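Local coordinates for protein iron aquisition yersiniabactin synthesis enzyme, YbtT (Escherichia coli, PDB 6BA9) that acts as a low-specificity type II thioesterase that maintains production of the metallophore yersiniabactin, probably by hydrolysing thioesters in its biosynthetic pathway, at residues E98-L103 and L108-L113; P83-G88 and R242-A247. The protein carries 1 engineered substitution. All coordinates share one frame; numbering follows the deposited sequence.

Interaction 1: residues E98-L103 and L108-L113; sequences ETCRLL and LAPQGL
Pro-110 meets both Cys-100 and Leu-103 with the CG corner of its ring, where helix 91-105 turns back toward strand 112-116 in the beta-alpha-beta unit of an alpha/beta-hydrolase fold. Pro-110 CG lies 3.8 Å from Leu-103 CB and 3.9 Å from Cys-100 SG, so one ring carbon touches two side chains one helical turn apart. The thiol gets there because SG stands anti to the backbone N (chi1 -166°), which points it outward from the helix, toward Pro-110 and strand 112-116. Cys-100 SG also lies 4.2 Å from Leu-113 CB, joining the loop proline to the first inward-pointing side chain of the strand. The other branch of the contact is leucine on leucine: the two side chains meet at an angle, with Leu-103 CD2 4.0 Å from Leu-108 CD1.

One backbone bond crosses the contact. Leu-108 N donates to Leu-103 O at 2.9 Å with a fairly straight N-H...O angle of 159°, ties the loop to a carbonyl near the C-terminal end of the helix, and brings Leu-108 CB against that same oxygen. Behind the apolar seam, Leu-84 and Leu-86 of strand 84-89 receive Leu-103, and Leu-86 also meets Cys-100. Within the loop, Gln-111 NE2 donates to Ala-109 O at 2.8 Å, tilted out of the carbonyl plane.

Interaction 2: residues P83-G88 and R242-A247; sequences PLLLAG and RHFPHA
Leu-85 reaches from strand 84-89 into the angle between Phe-244 and Ala-247, and the distances shorten along its length. Leu-85 CB is still 5.8 Å from Ala-247 CB. With CG set beside the backbone N (chi1 -58°), the branch point comes closer, Leu-85 CG lying 4.3 Å from Ala-247 CB. Of the two tips, CD1 stays by the alanine, whereas Leu-85 CD2 makes the double contact: it is 3.9 Å from Ala-247 CB and 4.1 Å from Phe-244 CG. The methyl approaches the ring obliquely, near its attached end, and the leucine and phenylalanine side chains run past one another in opposite directions.

Pro-83 extends the apolar patch at the start of the strand. Pro-83 CB faces Ala-247 CB at 4.2 Å, while Pro-83 CG rests 3.8 Å from Ala-247 O, a van der Waals approach; no hydrogen bond joins the two segments. Phe-244 also leans on Ile-114 of the neighbouring strand, and His-246 NE2 is hydrogen-bonded to Gln-111 O, so besides strand 84-89 the C-terminal segment also contacts strand 112-116 and the loop that leads into it.

Side chains alternate along the strand: Leu-85 turns to the C-terminal segment, Leu-84 and Leu-86 to helix 91-105. Such two-sided covering of a central, largely parallel sheet by helices is the layered alpha/beta-hydrolase architecture.

Overall arrangement
Both interactions are mainly buried and apolar, with centres about 11 Å apart, yet they lie on different faces of one sheet. Interaction 1 is local, joining consecutive elements of a crossover, and adds a backbone hydrogen bond to its side-chain packing; its edge at Leu-108 is partly exposed. Interaction 2 brings together segments more than 150 residues apart and relies on van der Waals contact alone. Neighbouring strands 84-89 and 112-116 couple them: Gln-111 N lies 2.8 Å from Leu-84 O and Gly-112 O lies 3.0 Å from Leu-86 N, probable sheet hydrogen bonds, while Phe-244 CE1 packs against Gly-112 CA at 3.4 Å.

Interaction 1: residues E98-L103 and L108-L113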
ATOM      1  N   GLU A  98      -0.834   0.033  -9.654  1.00 11.53           N
ATOM      2  CA  GLU A  98      -0.395   0.815 -10.811  1.00 12.87           C
ATOM      3  C   GLU A  98       1.086   0.598 -11.110  1.00 14.06           C
ATOM      4  O   GLU A  98       1.492   0.600 -12.280  1.00 12.85           O
ATOM      5  CB  GLU A  98      -0.744   2.297 -10.612  1.00 11.99           C
ATOM      6  CG  GLU A  98      -2.238   2.619 -10.621  1.00 12.46           C
ATOM      7  CD  GLU A  98      -2.882   2.482 -11.978  1.00 16.40           C
ATOM      8  OE1 GLU A  98      -2.154   2.449 -13.001  1.00 16.96           O
ATOM      9  OE2 GLU A  98      -4.128   2.387 -12.010  1.00 15.38           O
ATOM     10  N   THR A  99       1.898   0.375 -10.080  1.00 11.70           N
ATOM     11  CA  THR A  99       3.299   0.022 -10.284  1.00 11.46           C
ATOM     12  C   THR A  99       3.419  -1.323 -10.980  1.00 12.09           C
ATOM     13  O   THR A  99       4.206  -1.482 -11.928  1.00 13.01           O
ATOM     14  CB  THR A  99       4.023  -0.002  -8.935  1.00 12.59           C
ATOM     15  OG1 THR A  99       3.945   1.291  -8.318  1.00 12.43           O
ATOM     16  CG2 THR A  99       5.501  -0.352  -9.099  1.00 12.53           C
ATOM     17  N   CYS A 100       2.634  -2.295 -10.529  1.00 12.16           N
ATOM     18  CA  CYS A 100       2.648  -3.616 -11.131  1.00 13.24           C
ATOM     19  C   CYS A 100       2.220  -3.544 -12.582  1.00 12.82           C
ATOM     20  O   CYS A 100       2.800  -4.231 -13.436  1.00 13.94           O
ATOM     21  CB  CYS A 100       1.734  -4.547 -10.330  1.00 13.66           C
ATOM     22  SG  CYS A 100       1.961  -6.313 -10.703  1.00 15.82           S
ATOM     23  N   ARG A 101       1.241  -2.696 -12.886  1.00 12.63           N
ATOM     24  CA  ARG A 101       0.794  -2.493 -14.267  1.00 14.67           C
ATOM     25  C   ARG A 101       1.960  -2.058 -15.144  1.00 15.34           C
ATOM     26  O   ARG A 101       2.195  -2.629 -16.217  1.00 17.41           O
ATOM     27  CB  ARG A 101      -0.332  -1.466 -14.285  1.00 18.52           C
ATOM     28  CG  ARG A 101      -0.924  -1.106 -15.637  1.00 27.65           C
ATOM     29  CD  ARG A 101      -2.372  -0.536 -15.493  1.00 34.74           C
ATOM     30  NE  ARG A 101      -2.664   0.387 -16.584  1.00 42.00           N
ATOM     31  CZ  ARG A 101      -3.126   1.631 -16.453  1.00 42.69           C
ATOM     32  NH1 ARG A 101      -3.399   2.145 -15.261  1.00 41.55           N
ATOM     33  NH2 ARG A 101      -3.335   2.368 -17.543  1.00 45.62           N
ATOM     34  N   LEU A 102       2.728  -1.066 -14.688  1.00 14.13           N
ATOM     35  CA  LEU A 102       3.854  -0.581 -15.483  1.00 14.46           C
ATOM     36  C   LEU A 102       4.923  -1.656 -15.649  1.00 16.49           C
ATOM     37  O   LEU A 102       5.457  -1.840 -16.749  1.00 15.52           O
ATOM     38  CB  LEU A 102       4.455   0.667 -14.831  1.00 14.19           C
ATOM     39  CG  LEU A 102       3.540   1.896 -14.793  1.00 14.42           C
ATOM     40  CD1 LEU A 102       4.131   2.999 -13.972  1.00 18.23           C
ATOM     41  CD2 LEU A 102       3.224   2.419 -16.212  1.00 23.37           C
ATOM     42  N   LEU A 103       5.264  -2.378 -14.584  1.00 14.11           N
ATOM     43  CA  LEU A 103       6.321  -3.379 -14.663  1.00 15.13           C
ATOM     44  C   LEU A 103       5.921  -4.543 -15.556  1.00 18.94           C
ATOM     45  O   LEU A 103       6.740  -5.051 -16.341  1.00 18.29           O
ATOM     46  CB  LEU A 103       6.691  -3.880 -13.276  1.00 17.82           C
ATOM     47  CG  LEU A 103       7.344  -2.820 -12.406  1.00 15.43           C
ATOM     48  CD1 LEU A 103       7.605  -3.433 -11.054  1.00 18.36           C
ATOM     49  CD2 LEU A 103       8.632  -2.284 -13.006  1.00 16.95           C
ATOM     50  N   LEU A 108       8.679  -7.050 -17.254  1.00 20.61           N
ATOM     51  CA  LEU A 108       9.568  -7.307 -16.134  1.00 22.83           C
ATOM     52  C   LEU A 108       9.039  -8.359 -15.171  1.00 34.90           C
ATOM     53  O   LEU A 108       9.793  -8.818 -14.300  1.00 34.58           O
ATOM     54  CB  LEU A 108       9.939  -5.992 -15.448  1.00 22.52           C
ATOM     55  CG  LEU A 108      10.790  -5.163 -16.426  1.00 24.92           C
ATOM     56  CD1 LEU A 108      11.033  -3.790 -15.878  1.00 24.69           C
ATOM     57  CD2 LEU A 108      12.127  -5.851 -16.717  1.00 31.82           C
ATOM     58  N   ALA A 109       7.785  -8.768 -15.331  1.00 26.69           N
ATOM     59  CA  ALA A 109       7.284  -9.997 -14.731  1.00 32.56           C
ATOM     60  C   ALA A 109       7.441  -9.980 -13.217  1.00 18.49           C
ATOM     61  O   ALA A 109       8.165 -10.820 -12.667  1.00 24.10           O
ATOM     62  CB  ALA A 109       8.033 -11.201 -15.317  1.00 26.81           C
ATOM     63  N   PRO A 110       6.799  -9.061 -12.507  1.00 21.64           N
ATOM     64  CA  PRO A 110       6.707  -9.220 -11.042  1.00 18.68           C
ATOM     65  C   PRO A 110       6.115 -10.587 -10.712  1.00 18.41           C
ATOM     66  O   PRO A 110       5.281 -11.107 -11.448  1.00 16.49           O
ATOM     67  CB  PRO A 110       5.768  -8.089 -10.607  1.00 28.91           C
ATOM     68  CG  PRO A 110       5.635  -7.184 -11.785  1.00 23.82           C
ATOM     69  CD  PRO A 110       5.939  -7.986 -13.018  1.00 26.94           C
ATOM     70  N   GLN A 111       6.557 -11.184  -9.611  1.00 15.32           N
ATOM     71  CA  GLN A 111       6.095 -12.521  -9.255  1.00 15.19           C
ATOM     72  C   GLN A 111       4.801 -12.526  -8.458  1.00 17.25           C
ATOM     73  O   GLN A 111       4.132 -13.565  -8.385  1.00 17.67           O
ATOM     74  CB  GLN A 111       7.189 -13.272  -8.495  1.00 18.76           C
ATOM     75  CG  GLN A 111       8.453 -13.414  -9.333  1.00 28.12           C
ATOM     76  CD  GLN A 111       8.205 -14.136 -10.631  1.00 31.89           C
ATOM     77  OE1 GLN A 111       7.860 -15.315 -10.639  1.00 33.27           O
ATOM     78  NE2 GLN A 111       8.363 -13.422 -11.754  1.00 32.57           N
ATOM     79  N   GLY A 112       4.399 -11.407  -7.885  1.00 15.64           N
ATOM     80  CA  GLY A 112       3.185 -11.398  -7.113  1.00 13.96           C
ATOM     81  C   GLY A 112       2.786  -9.985  -6.760  1.00 12.89           C
ATOM     82  O   GLY A 112       3.658  -9.109  -6.642  1.00 12.87           O
ATOM     83  N   LEU A 113       1.481  -9.780  -6.593  1.00 12.43           N
ATOM     84  CA  LEU A 113       0.862  -8.521  -6.191  1.00 12.12           C
ATOM     85  C   LEU A 113      -0.082  -8.809  -5.030  1.00 13.33           C
ATOM     86  O   LEU A 113      -0.952  -9.688  -5.138  1.00 13.48           O
ATOM     87  CB  LEU A 113       0.069  -7.914  -7.343  1.00 12.69           C
ATOM     88  CG  LEU A 113      -0.726  -6.655  -7.010  1.00 11.83           C
ATOM     89  CD1 LEU A 113       0.192  -5.498  -6.535  1.00 14.96           C
ATOM     90  CD2 LEU A 113      -1.590  -6.271  -8.209  1.00 15.87           C
TER

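Interaction 2: residues P83-G88 and R242-A247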
ATOM      1  N   PRO A  83      13.001 -12.548  -7.567  1.00 17.39           N
ATOM      2  CA  PRO A  83      11.530 -12.590  -7.500  1.00 16.32           C
ATOM      3  C   PRO A  83      11.000 -11.391  -6.727  1.00 19.08           C
ATOM      4  O   PRO A  83      11.261 -11.260  -5.533  1.00 18.74           O
ATOM      5  CB  PRO A  83      11.237 -13.894  -6.748  1.00 19.32           C
ATOM      6  CG  PRO A  83      12.477 -14.684  -6.791  1.00 23.17           C
ATOM      7  CD  PRO A  83      13.614 -13.724  -6.916  1.00 21.03           C
ATOM      8  N   LEU A  84      10.247 -10.531  -7.404  1.00 14.92           N
ATOM      9  CA  LEU A  84       9.732  -9.295  -6.825  1.00 14.20           C
ATOM     10  C   LEU A  84       8.267  -9.483  -6.465  1.00 13.19           C
ATOM     11  O   LEU A  84       7.454  -9.907  -7.300  1.00 14.67           O
ATOM     12  CB  LEU A  84       9.873  -8.142  -7.816  1.00 15.37           C
ATOM     13  CG  LEU A  84       9.257  -6.812  -7.360  1.00 17.07           C
ATOM     14  CD1 LEU A  84      10.017  -6.207  -6.183  1.00 19.68           C
ATOM     15  CD2 LEU A  84       9.223  -5.832  -8.509  1.00 22.03           C
ATOM     16  N   LEU A  85       7.934  -9.161  -5.221  1.00 12.85           N
ATOM     17  CA  LEU A  85       6.557  -9.110  -4.746  1.00 12.93           C
ATOM     18  C   LEU A  85       6.205  -7.672  -4.390  1.00 13.43           C
ATOM     19  O   LEU A  85       6.936  -7.022  -3.636  1.00 14.01           O
ATOM     20  CB  LEU A  85       6.388 -10.003  -3.512  1.00 15.04           C
ATOM     21  CG  LEU A  85       6.740 -11.488  -3.700  1.00 16.26           C
ATOM     22  CD1 LEU A  85       6.722 -12.203  -2.356  1.00 21.84           C
ATOM     23  CD2 LEU A  85       5.760 -12.137  -4.642  1.00 19.64           C
ATOM     24  N   LEU A  86       5.114  -7.162  -4.947  1.00 12.01           N
ATOM     25  CA  LEU A  86       4.636  -5.819  -4.641  1.00 11.46           C
ATOM     26  C   LEU A  86       3.408  -5.922  -3.761  1.00 12.92           C
ATOM     27  O   LEU A  86       2.494  -6.681  -4.081  1.00 12.89           O
ATOM     28  CB  LEU A  86       4.233  -5.079  -5.911  1.00 13.96           C
ATOM     29  CG  LEU A  86       5.369  -4.548  -6.755  1.00 20.74           C
ATOM     30  CD1 LEU A  86       4.837  -4.151  -8.142  1.00 20.40           C
ATOM     31  CD2 LEU A  86       5.990  -3.353  -6.068  1.00 24.25           C
ATOM     32  N   ALA A  87       3.385  -5.186  -2.659  1.00 11.19           N
ATOM     33  CA  ALA A  87       2.262  -5.188  -1.734  1.00 11.39           C
ATOM     34  C   ALA A  87       1.880  -3.758  -1.376  1.00 10.16           C
ATOM     35  O   ALA A  87       2.714  -2.851  -1.394  1.00 10.60           O
ATOM     36  CB  ALA A  87       2.613  -5.926  -0.452  1.00 13.01           C
ATOM     37  N   GLY A  88       0.616  -3.552  -1.029  1.00 11.07           N
ATOM     38  CA  GLY A  88       0.186  -2.262  -0.522  1.00 11.14           C
ATOM     39  C   GLY A  88      -1.095  -2.390   0.255  1.00 11.96           C
ATOM     40  O   GLY A  88      -1.909  -3.281  -0.011  1.00 11.03           O
ATOM     41  N   ARG A 242       2.330 -17.973   2.192  1.00 17.86           N
ATOM     42  CA  ARG A 242       1.558 -19.162   1.812  1.00 20.61           C
ATOM     43  C   ARG A 242       1.110 -19.105   0.362  1.00 21.87           C
ATOM     44  O   ARG A 242       1.003 -20.142  -0.307  1.00 23.71           O
ATOM     45  CB  ARG A 242       0.291 -19.278   2.672  1.00 21.63           C
ATOM     46  CG  ARG A 242       0.494 -19.764   4.072  1.00 29.86           C
ATOM     47  CD  ARG A 242      -0.868 -19.920   4.770  1.00 30.43           C
ATOM     48  NE  ARG A 242      -1.705 -20.925   4.103  1.00 42.54           N
ATOM     49  CZ  ARG A 242      -2.922 -20.720   3.590  1.00 41.80           C
ATOM     50  NH1 ARG A 242      -3.519 -19.538   3.667  1.00 40.77           N
ATOM     51  NH2 ARG A 242      -3.562 -21.725   3.006  1.00 45.54           N
ATOM     52  N   HIS A 243       0.798 -17.909  -0.135  1.00 17.88           N
ATOM     53  CA  HIS A 243       0.192 -17.773  -1.452  1.00 18.15           C
ATOM     54  C   HIS A 243       1.182 -17.578  -2.598  1.00 18.00           C
ATOM     55  O   HIS A 243       0.758 -17.600  -3.754  1.00 19.97           O
ATOM     56  CB  HIS A 243      -0.850 -16.646  -1.457  1.00 17.07           C
ATOM     57  CG  HIS A 243      -2.119 -17.010  -0.757  1.00 17.44           C
ATOM     58  ND1 HIS A 243      -2.328 -16.796   0.584  1.00 18.16           N
ATOM     59  CD2 HIS A 243      -3.240 -17.620  -1.217  1.00 21.40           C
ATOM     60  CE1 HIS A 243      -3.528 -17.236   0.921  1.00 19.50           C
ATOM     61  NE2 HIS A 243      -4.101 -17.745  -0.155  1.00 21.19           N
ATOM     62  N   PHE A 244       2.475 -17.385  -2.323  1.00 18.07           N
ATOM     63  CA  PHE A 244       3.483 -17.198  -3.370  1.00 17.48           C
ATOM     64  C   PHE A 244       4.642 -18.159  -3.142  1.00 20.24           C
ATOM     65  O   PHE A 244       5.802 -17.755  -3.049  1.00 20.35           O
ATOM     66  CB  PHE A 244       3.931 -15.735  -3.426  1.00 18.38           C
ATOM     67  CG  PHE A 244       2.811 -14.801  -3.775  1.00 15.83           C
ATOM     68  CD1 PHE A 244       2.425 -14.614  -5.094  1.00 16.34           C
ATOM     69  CD2 PHE A 244       2.098 -14.160  -2.782  1.00 15.19           C
ATOM     70  CE1 PHE A 244       1.367 -13.780  -5.416  1.00 15.75           C
ATOM     71  CE2 PHE A 244       1.035 -13.325  -3.103  1.00 16.02           C
ATOM     72  CZ  PHE A 244       0.665 -13.139  -4.413  1.00 16.22           C
ATOM     73  N   PRO A 245       4.357 -19.464  -3.077  1.00 21.60           N
ATOM     74  CA  PRO A 245       5.437 -20.422  -2.790  1.00 24.58           C
ATOM     75  C   PRO A 245       6.522 -20.436  -3.843  1.00 26.25           C
ATOM     76  O   PRO A 245       7.679 -20.724  -3.516  1.00 29.37           O
ATOM     77  CB  PRO A 245       4.700 -21.768  -2.716  1.00 25.38           C
ATOM     78  CG  PRO A 245       3.449 -21.561  -3.509  1.00 26.58           C
ATOM     79  CD  PRO A 245       3.058 -20.143  -3.240  1.00 22.34           C
ATOM     80  N   HIS A 246       6.183 -20.157  -5.101  1.00 27.26           N
ATOM     81  CA  HIS A 246       7.204 -20.055  -6.140  1.00 31.14           C
ATOM     82  C   HIS A 246       8.233 -18.992  -5.785  1.00 30.98           C
ATOM     83  O   HIS A 246       9.445 -19.230  -5.844  1.00 33.26           O
ATOM     84  CB  HIS A 246       6.546 -19.762  -7.500  1.00 35.57           C
ATOM     85  CG  HIS A 246       5.714 -18.503  -7.544  1.00 41.19           C
ATOM     86  ND1 HIS A 246       4.610 -18.297  -6.738  1.00 35.55           N
ATOM     87  CD2 HIS A 246       5.808 -17.404  -8.334  1.00 39.48           C
ATOM     88  CE1 HIS A 246       4.073 -17.121  -7.019  1.00 38.83           C
ATOM     89  NE2 HIS A 246       4.779 -16.558  -7.985  1.00 34.32           N
ATOM     90  N   ALA A 247       7.764 -17.821  -5.374  1.00 26.17           N
ATOM     91  CA  ALA A 247       8.662 -16.696  -5.135  1.00 27.83           C
ATOM     92  C   ALA A 247       9.598 -16.972  -3.973  1.00 26.37           C
ATOM     93  O   ALA A 247      10.766 -16.566  -4.001  1.00 31.84           O
ATOM     94  CB  ALA A 247       7.834 -15.448  -4.840  1.00 27.35           C
TER